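Local coordinates for protein flavodoxin (Methanosarcina acetivorans C2A, PDB 5WID) that binds flavin mononucleotide and probably serves as an electron-transfer protein, as flavodoxins generally do, at residues Ile25-Val30 with Leu133-Ala138; Ala96-Ala101 with Asp113-Ile118. One frame throughout, in Å; residues are numbered along the deposited sequence.

Interaction 1: residues Ile25-Val30 with Leu133-Ala138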
ATOM      1  N   ILE A  25     -11.548  -0.010   2.661  1.00 14.78           N
ATOM      2  CA  ILE A  25     -11.711  -1.448   2.446  1.00 17.89           C
ATOM      3  C   ILE A  25     -12.749  -2.008   3.413  1.00 17.30           C
ATOM      4  O   ILE A  25     -13.651  -2.763   3.018  1.00 20.55           O
ATOM      5  CB  ILE A  25     -10.362  -2.180   2.582  1.00 15.31           C
ATOM      6  CG1 ILE A  25      -9.381  -1.737   1.495  1.00 14.51           C
ATOM      7  CG2 ILE A  25     -10.545  -3.710   2.510  1.00 18.44           C
ATOM      8  CD1 ILE A  25      -7.952  -2.168   1.768  1.00 17.67           C
ATOM      9  N   GLU A  26     -12.648  -1.631   4.695  1.00 17.59           N
ATOM     10  CA  GLU A  26     -13.640  -2.063   5.691  1.00 22.55           C
ATOM     11  C   GLU A  26     -15.054  -1.690   5.273  1.00 27.52           C
ATOM     12  O   GLU A  26     -16.002  -2.455   5.499  1.00 25.56           O
ATOM     13  CB  GLU A  26     -13.359  -1.422   7.055  1.00 28.02           C
ATOM     14  CG  GLU A  26     -12.231  -2.022   7.849  1.00 36.69           C
ATOM     15  CD  GLU A  26     -11.838  -1.165   9.049  1.00 39.26           C
ATOM     16  OE1 GLU A  26     -12.462  -0.100   9.272  1.00 41.09           O
ATOM     17  OE2 GLU A  26     -10.894  -1.555   9.765  1.00 42.22           O
ATOM     18  N   SER A  27     -15.224  -0.490   4.710  1.00 20.75           N
ATOM     19  CA  SER A  27     -16.554   0.017   4.393  1.00 25.71           C
ATOM     20  C   SER A  27     -17.283  -0.853   3.380  1.00 25.73           C
ATOM     21  O   SER A  27     -18.511  -0.753   3.263  1.00 25.85           O
ATOM     22  CB  SER A  27     -16.468   1.462   3.886  1.00 24.48           C
ATOM     23  OG  SER A  27     -16.059   1.528   2.526  1.00 22.44           O
ATOM     24  N   LYS A  28     -16.562  -1.706   2.651  1.00 23.13           N
ATOM     25  CA  LYS A  28     -17.165  -2.609   1.680  1.00 26.85           C
ATOM     26  C   LYS A  28     -17.186  -4.050   2.175  1.00 27.39           C
ATOM     27  O   LYS A  28     -17.346  -4.975   1.373  1.00 30.09           O
ATOM     28  CB  LYS A  28     -16.434  -2.509   0.340  1.00 24.20           C
ATOM     29  CG  LYS A  28     -16.432  -1.113  -0.267  1.00 22.96           C
ATOM     30  CD  LYS A  28     -17.785  -0.445  -0.146  1.00 32.25           C
ATOM     31  CE  LYS A  28     -18.639  -0.724  -1.354  1.00 40.25           C
ATOM     32  NZ  LYS A  28     -19.825   0.173  -1.412  1.00 46.88           N
ATOM     33  N   ASN A  29     -16.989  -4.252   3.479  1.00 26.94           N
ATOM     34  CA  ASN A  29     -17.078  -5.569   4.116  1.00 32.20           C
ATOM     35  C   ASN A  29     -16.056  -6.561   3.562  1.00 31.17           C
ATOM     36  O   ASN A  29     -16.335  -7.751   3.398  1.00 29.47           O
ATOM     37  CB  ASN A  29     -18.495  -6.129   4.008  1.00 40.46           C
ATOM     38  CG  ASN A  29     -19.393  -5.594   5.090  1.00 62.42           C
ATOM     39  OD1 ASN A  29     -20.141  -4.640   4.875  1.00 67.14           O
ATOM     40  ND2 ASN A  29     -19.303  -6.185   6.277  1.00 72.57           N
ATOM     41  N   VAL A  30     -14.851  -6.076   3.291  1.00 23.51           N
ATOM     42  CA  VAL A  30     -13.699  -6.925   3.028  1.00 26.79           C
ATOM     43  C   VAL A  30     -12.799  -6.845   4.251  1.00 28.72           C
ATOM     44  O   VAL A  30     -12.562  -5.752   4.774  1.00 23.21           O
ATOM     45  CB  VAL A  30     -12.964  -6.491   1.746  1.00 23.27           C
ATOM     46  CG1 VAL A  30     -11.618  -7.174   1.627  1.00 22.44           C
ATOM     47  CG2 VAL A  30     -13.835  -6.788   0.525  1.00 27.28           C
ATOM     48  N   LEU A 133      -9.443   4.895  -2.672  1.00 13.40           N
ATOM     49  CA  LEU A 133      -8.555   3.818  -3.111  1.00 11.73           C
ATOM     50  C   LEU A 133      -8.888   2.514  -2.391  1.00 13.23           C
ATOM     51  O   LEU A 133      -8.911   1.444  -3.011  1.00 13.55           O
ATOM     52  CB  LEU A 133      -7.082   4.208  -2.898  1.00 11.02           C
ATOM     53  CG  LEU A 133      -6.071   3.094  -3.206  1.00 13.39           C
ATOM     54  CD1 LEU A 133      -6.157   2.625  -4.669  1.00 16.74           C
ATOM     55  CD2 LEU A 133      -4.652   3.570  -2.884  1.00 13.82           C
ATOM     56  N   GLY A 134      -9.198   2.588  -1.092  1.00 12.45           N
ATOM     57  CA  GLY A 134      -9.553   1.384  -0.354  1.00 15.10           C
ATOM     58  C   GLY A 134     -10.867   0.781  -0.818  1.00 17.62           C
ATOM     59  O   GLY A 134     -10.978  -0.441  -0.967  1.00 15.40           O
ATOM     60  N   ILE A 135     -11.874   1.624  -1.074  1.00 14.92           N
ATOM     61  CA  ILE A 135     -13.125   1.125  -1.652  1.00 15.55           C
ATOM     62  C   ILE A 135     -12.840   0.401  -2.958  1.00 17.51           C
ATOM     63  O   ILE A 135     -13.342  -0.706  -3.197  1.00 17.97           O
ATOM     64  CB  ILE A 135     -14.131   2.276  -1.864  1.00 15.43           C
ATOM     65  CG1 ILE A 135     -14.628   2.818  -0.518  1.00 18.31           C
ATOM     66  CG2 ILE A 135     -15.312   1.805  -2.730  1.00 17.84           C
ATOM     67  CD1 ILE A 135     -15.349   4.175  -0.629  1.00 19.14           C
ATOM     68  N   ASP A 136     -12.017   1.015  -3.821  1.00 12.98           N
ATOM     69  CA  ASP A 136     -11.696   0.394  -5.104  1.00 16.97           C
ATOM     70  C   ASP A 136     -10.994  -0.945  -4.911  1.00 16.36           C
ATOM     71  O   ASP A 136     -11.261  -1.903  -5.645  1.00 16.16           O
ATOM     72  CB  ASP A 136     -10.821   1.320  -5.959  1.00 13.49           C
ATOM     73  CG  ASP A 136     -11.550   2.571  -6.443  1.00 16.77           C
ATOM     74  OD1 ASP A 136     -12.802   2.634  -6.380  1.00 18.60           O
ATOM     75  OD2 ASP A 136     -10.844   3.502  -6.901  1.00 20.24           O
ATOM     76  N   ILE A 137     -10.069  -1.023  -3.950  1.00 13.55           N
ATOM     77  CA  ILE A 137      -9.391  -2.291  -3.672  1.00 14.12           C
ATOM     78  C   ILE A 137     -10.403  -3.353  -3.260  1.00 18.54           C
ATOM     79  O   ILE A 137     -10.372  -4.492  -3.743  1.00 17.53           O
ATOM     80  CB  ILE A 137      -8.311  -2.107  -2.593  1.00 12.65           C
ATOM     81  CG1 ILE A 137      -7.145  -1.259  -3.113  1.00 12.85           C
ATOM     82  CG2 ILE A 137      -7.786  -3.474  -2.138  1.00 16.31           C
ATOM     83  CD1 ILE A 137      -6.184  -0.825  -1.982  1.00 12.74           C
ATOM     84  N   ALA A 138     -11.311  -2.998  -2.351  1.00 18.11           N
ATOM     85  CA  ALA A 138     -12.317  -3.957  -1.908  1.00 19.76           C
ATOM     86  C   ALA A 138     -13.181  -4.433  -3.072  1.00 20.75           C
ATOM     87  O   ALA A 138     -13.482  -5.628  -3.184  1.00 20.71           O
ATOM     88  CB  ALA A 138     -13.183  -3.333  -0.811  1.00 17.16           C
TER

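Interaction 2: residues Ala96-Ala101 with Asp113-Ile118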
ATOM      1  N   ALA A  96       8.719   7.532  -4.411  1.00 13.19           N
ATOM      2  CA  ALA A  96       8.594   6.234  -3.743  1.00 12.77           C
ATOM      3  C   ALA A  96       7.370   5.444  -4.190  1.00 14.42           C
ATOM      4  O   ALA A  96       7.515   4.240  -4.477  1.00 13.70           O
ATOM      5  CB  ALA A  96       8.620   6.406  -2.215  1.00 15.00           C
ATOM      6  N   PRO A  97       6.160   6.014  -4.264  1.00 13.29           N
ATOM      7  CA  PRO A  97       5.016   5.177  -4.672  1.00 13.40           C
ATOM      8  C   PRO A  97       5.126   4.702  -6.108  1.00 12.01           C
ATOM      9  O   PRO A  97       4.631   3.607  -6.417  1.00 12.76           O
ATOM     10  CB  PRO A  97       3.802   6.099  -4.450  1.00 13.72           C
ATOM     11  CG  PRO A  97       4.283   7.083  -3.399  1.00 11.97           C
ATOM     12  CD  PRO A  97       5.713   7.348  -3.835  1.00 13.14           C
ATOM     13  N   ILE A  98       5.774   5.481  -6.984  1.00 12.17           N
ATOM     14  CA  ILE A  98       6.013   5.035  -8.357  1.00 16.99           C
ATOM     15  C   ILE A  98       6.925   3.820  -8.355  1.00 15.74           C
ATOM     16  O   ILE A  98       6.684   2.831  -9.060  1.00 14.91           O
ATOM     17  CB  ILE A  98       6.640   6.165  -9.197  1.00 18.51           C
ATOM     18  CG1 ILE A  98       5.954   7.499  -8.927  1.00 26.65           C
ATOM     19  CG2 ILE A  98       6.628   5.794 -10.683  1.00 18.64           C
ATOM     20  CD1 ILE A  98       4.535   7.494  -9.288  1.00 21.32           C
ATOM     21  N   LEU A  99       8.011   3.902  -7.577  1.00 13.89           N
ATOM     22  CA  LEU A  99       8.970   2.806  -7.494  1.00 15.02           C
ATOM     23  C   LEU A  99       8.350   1.563  -6.876  1.00 15.47           C
ATOM     24  O   LEU A  99       8.658   0.439  -7.286  1.00 15.59           O
ATOM     25  CB  LEU A  99      10.186   3.259  -6.687  1.00 16.54           C
ATOM     26  CG  LEU A  99      10.917   4.399  -7.393  1.00 17.68           C
ATOM     27  CD1 LEU A  99      11.976   5.006  -6.465  1.00 19.65           C
ATOM     28  CD2 LEU A  99      11.552   3.906  -8.702  1.00 19.49           C
ATOM     29  N   ILE A 100       7.488   1.744  -5.876  1.00 14.83           N
ATOM     30  CA  ILE A 100       6.778   0.612  -5.287  1.00 12.93           C
ATOM     31  C   ILE A 100       5.924  -0.076  -6.342  1.00 13.55           C
ATOM     32  O   ILE A 100       5.948  -1.303  -6.485  1.00 14.32           O
ATOM     33  CB  ILE A 100       5.924   1.084  -4.093  1.00 12.51           C
ATOM     34  CG1 ILE A 100       6.841   1.510  -2.941  1.00 12.95           C
ATOM     35  CG2 ILE A 100       4.922  -0.014  -3.683  1.00 12.87           C
ATOM     36  CD1 ILE A 100       6.083   2.155  -1.796  1.00 14.51           C
ATOM     37  N   ALA A 101       5.140   0.708  -7.087  1.00 13.21           N
ATOM     38  CA  ALA A 101       4.298   0.139  -8.137  1.00 14.19           C
ATOM     39  C   ALA A 101       5.124  -0.625  -9.162  1.00 15.58           C
ATOM     40  O   ALA A 101       4.738  -1.720  -9.589  1.00 15.90           O
ATOM     41  CB  ALA A 101       3.502   1.247  -8.825  1.00 12.59           C
ATOM     42  N   ASP A 113      -4.820   1.158 -10.601  1.00 13.50           N
ATOM     43  CA  ASP A 113      -4.806   2.612 -10.596  1.00 13.90           C
ATOM     44  C   ASP A 113      -5.838   3.112  -9.591  1.00 14.49           C
ATOM     45  O   ASP A 113      -6.889   2.483  -9.407  1.00 17.49           O
ATOM     46  CB  ASP A 113      -5.154   3.167 -11.977  1.00 15.51           C
ATOM     47  CG  ASP A 113      -4.157   2.784 -13.048  1.00 20.42           C
ATOM     48  OD1 ASP A 113      -2.944   2.990 -12.855  1.00 19.14           O
ATOM     49  OD2 ASP A 113      -4.604   2.302 -14.109  1.00 22.05           O
ATOM     50  N   PRO A 114      -5.599   4.246  -8.926  1.00 14.50           N
ATOM     51  CA  PRO A 114      -4.407   5.086  -9.063  1.00 12.38           C
ATOM     52  C   PRO A 114      -3.294   4.700  -8.102  1.00 14.28           C
ATOM     53  O   PRO A 114      -3.579   4.304  -6.968  1.00 13.33           O
ATOM     54  CB  PRO A 114      -4.931   6.477  -8.703  1.00 14.37           C
ATOM     55  CG  PRO A 114      -5.950   6.187  -7.638  1.00 14.65           C
ATOM     56  CD  PRO A 114      -6.617   4.883  -8.066  1.00 15.91           C
ATOM     57  N   VAL A 115      -2.049   4.817  -8.560  1.00 13.42           N
ATOM     58  CA  VAL A 115      -0.925   4.961  -7.639  1.00 11.12           C
ATOM     59  C   VAL A 115      -1.082   6.315  -6.962  1.00 12.69           C
ATOM     60  O   VAL A 115      -1.178   7.346  -7.637  1.00 16.78           O
ATOM     61  CB  VAL A 115       0.404   4.849  -8.397  1.00 12.28           C
ATOM     62  CG1 VAL A 115       1.605   5.196  -7.499  1.00 14.42           C
ATOM     63  CG2 VAL A 115       0.546   3.454  -9.010  1.00 11.96           C
ATOM     64  N   LEU A 116      -1.148   6.326  -5.629  1.00 12.28           N
ATOM     65  CA  LEU A 116      -1.638   7.489  -4.892  1.00 12.93           C
ATOM     66  C   LEU A 116      -0.525   8.110  -4.057  1.00 14.26           C
ATOM     67  O   LEU A 116      -0.087   7.520  -3.072  1.00 13.35           O
ATOM     68  CB  LEU A 116      -2.814   7.096  -3.995  1.00 13.23           C
ATOM     69  CG  LEU A 116      -3.442   8.243  -3.191  1.00 15.11           C
ATOM     70  CD1 LEU A 116      -3.913   9.386  -4.099  1.00 16.18           C
ATOM     71  CD2 LEU A 116      -4.602   7.709  -2.344  1.00 14.64           C
ATOM     72  N   ARG A 117      -0.092   9.317  -4.416  1.00 12.26           N
ATOM     73  CA  ARG A 117       0.848  10.049  -3.578  1.00 11.47           C
ATOM     74  C   ARG A 117       0.224  11.376  -3.162  1.00 13.78           C
ATOM     75  O   ARG A 117      -0.564  11.972  -3.901  1.00 15.74           O
ATOM     76  CB  ARG A 117       2.195  10.271  -4.289  1.00 14.68           C
ATOM     77  CG  ARG A 117       2.083  11.003  -5.582  1.00 14.54           C
ATOM     78  CD  ARG A 117       3.444  11.164  -6.266  1.00 14.97           C
ATOM     79  NE  ARG A 117       3.283  11.903  -7.511  1.00 16.66           N
ATOM     80  CZ  ARG A 117       4.197  11.968  -8.466  1.00 16.66           C
ATOM     81  NH1 ARG A 117       5.367  11.338  -8.322  1.00 15.44           N
ATOM     82  NH2 ARG A 117       3.943  12.661  -9.567  1.00 19.50           N
ATOM     83  N   ILE A 118       0.562  11.824  -1.957  1.00 12.26           N
ATOM     84  CA  ILE A 118      -0.053  13.003  -1.351  1.00 15.18           C
ATOM     85  C   ILE A 118       1.033  13.856  -0.712  1.00 14.31           C
ATOM     86  O   ILE A 118       1.808  13.361   0.110  1.00 13.46           O
ATOM     87  CB  ILE A 118      -1.095  12.614  -0.284  1.00 14.63           C
ATOM     88  CG1 ILE A 118      -2.262  11.853  -0.923  1.00 17.13           C
ATOM     89  CG2 ILE A 118      -1.633  13.872   0.421  1.00 15.25           C
ATOM     90  CD1 ILE A 118      -3.176  12.749  -1.717  1.00 19.96           C
TER

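Interaction 1: residues Ile25-Val30 with Leu133-Ala138
The flat group here is the Gly-134/Ile-135 peptide: Ile-25 N lies over one face, 3.6 Å from Gly-134 C, and Ile-25 CG1 slants over Gly-134 O on that same side at 3.2 Å. With no side chain at Gly-134, the two backbones draw together until the CA atoms of Ile-25 and Gly-134 are 4.5 Å apart. Ile-25 CG1 is anti to the carbonyl carbon (chi1 -64°) and chi2 is extended (166°), so the side chain crosses Ile-137 obliquely with Ile-25 CD1 4.1 Å from Ile-137 CG2. One turn along, the methyl of Ala-138 points to 25-30 and meets two side chains: Lys-28 CB lies 3.5 Å from Ala-138 CB, and Val-30 CG2 3.8 Å from it. Lys-28 bends at chi2 and chi3, its CG passing obliquely by Ile-135 CG2. Ser-27 OG, in the crowded position between N and carbonyl carbon (chi1 79°), touches Ile-135 CG1 at 3.6 Å, but its hydrogen bond goes to Gly-24 O. Lys-28 O accepts a hydrogen bond from Lys-142 NZ farther along helix 124-143, and Ile-25 also reaches Ala-3 and Val-5 of the sheet. The result is a close, largely apolar contact between the last turn of helix 13-27, with the turn that follows it, and helix 124-143, neighbours on one face of the central sheet in the three-layer alpha/beta/alpha flavodoxin fold.

Interaction 2: residues Ala96-Ala101 with Asp113-Ile118
Helix 96-106 is the connection of a beta-alpha-beta crossover between the adjacent parallel strands 83-90 and 110-119, and here its first turns lie on the strand that follows it. The short axes run nearly antiparallel, at 164°, with a closest approach of 8.5 Å. Val-115 is the centre of the contact. With CG1 anti to the backbone N and CG2 anti to the carbonyl carbon, its two methyls divide the work: CG1 sits 3.6 Å from Pro-97 O, while CG2 turns to Ala-101 CB at 3.7 Å. Pro-97 offers two carbons to two residues, CB to Val-115 CG1 and CG to Arg-117 CB, the latter at 3.9 Å. Ile-98 has a folded side chain, chi2 -62°, which brings CD1 to 4.1 Å from Val-115 CG1, the two side chains crossing at about a right angle. Arg-117 starts from the crowded position between N and carbonyl carbon (chi1 58°) and then runs extended from CG to NE, carrying its guanidinium alongside the first turn, by Ile-98. There NH1 is hydrogen-bonded to Gly-94 O, and the charge makes a cation-pi contact with Tyr-90. Gly-94 belongs to the FMN site, as does Thr-57, which packs on Pro-97 and whose OG1 is hydrogen-bonded to Ala-96 N; the Arg-117 side chain itself stays about 8 Å from the flavin mononucleotide. Ile-98 meets the guanidinium obliquely, Ile-98 CG1 lying 3.9 Å from Arg-117 NH1.

The helices of interactions 1 and 2 cover opposite faces of the central sheet; the centres of the two contacts are about 18 Å apart, and 2 is nested within the chain loop that 1 closes. Interaction 1 joins two helices of one layer and is mostly buried; interaction 2 seats a helix of the other layer on a strand and is only partly buried. Both rest on apolar side chains, but 2 also includes a charged guanidinium and borders the FMN site, whereas 1 is away from it. They meet through strand 110-119: Leu-133 CD1 packs 3.8 Å from Pro-114 O, and Leu-133 CD2 against Leu-116 CB.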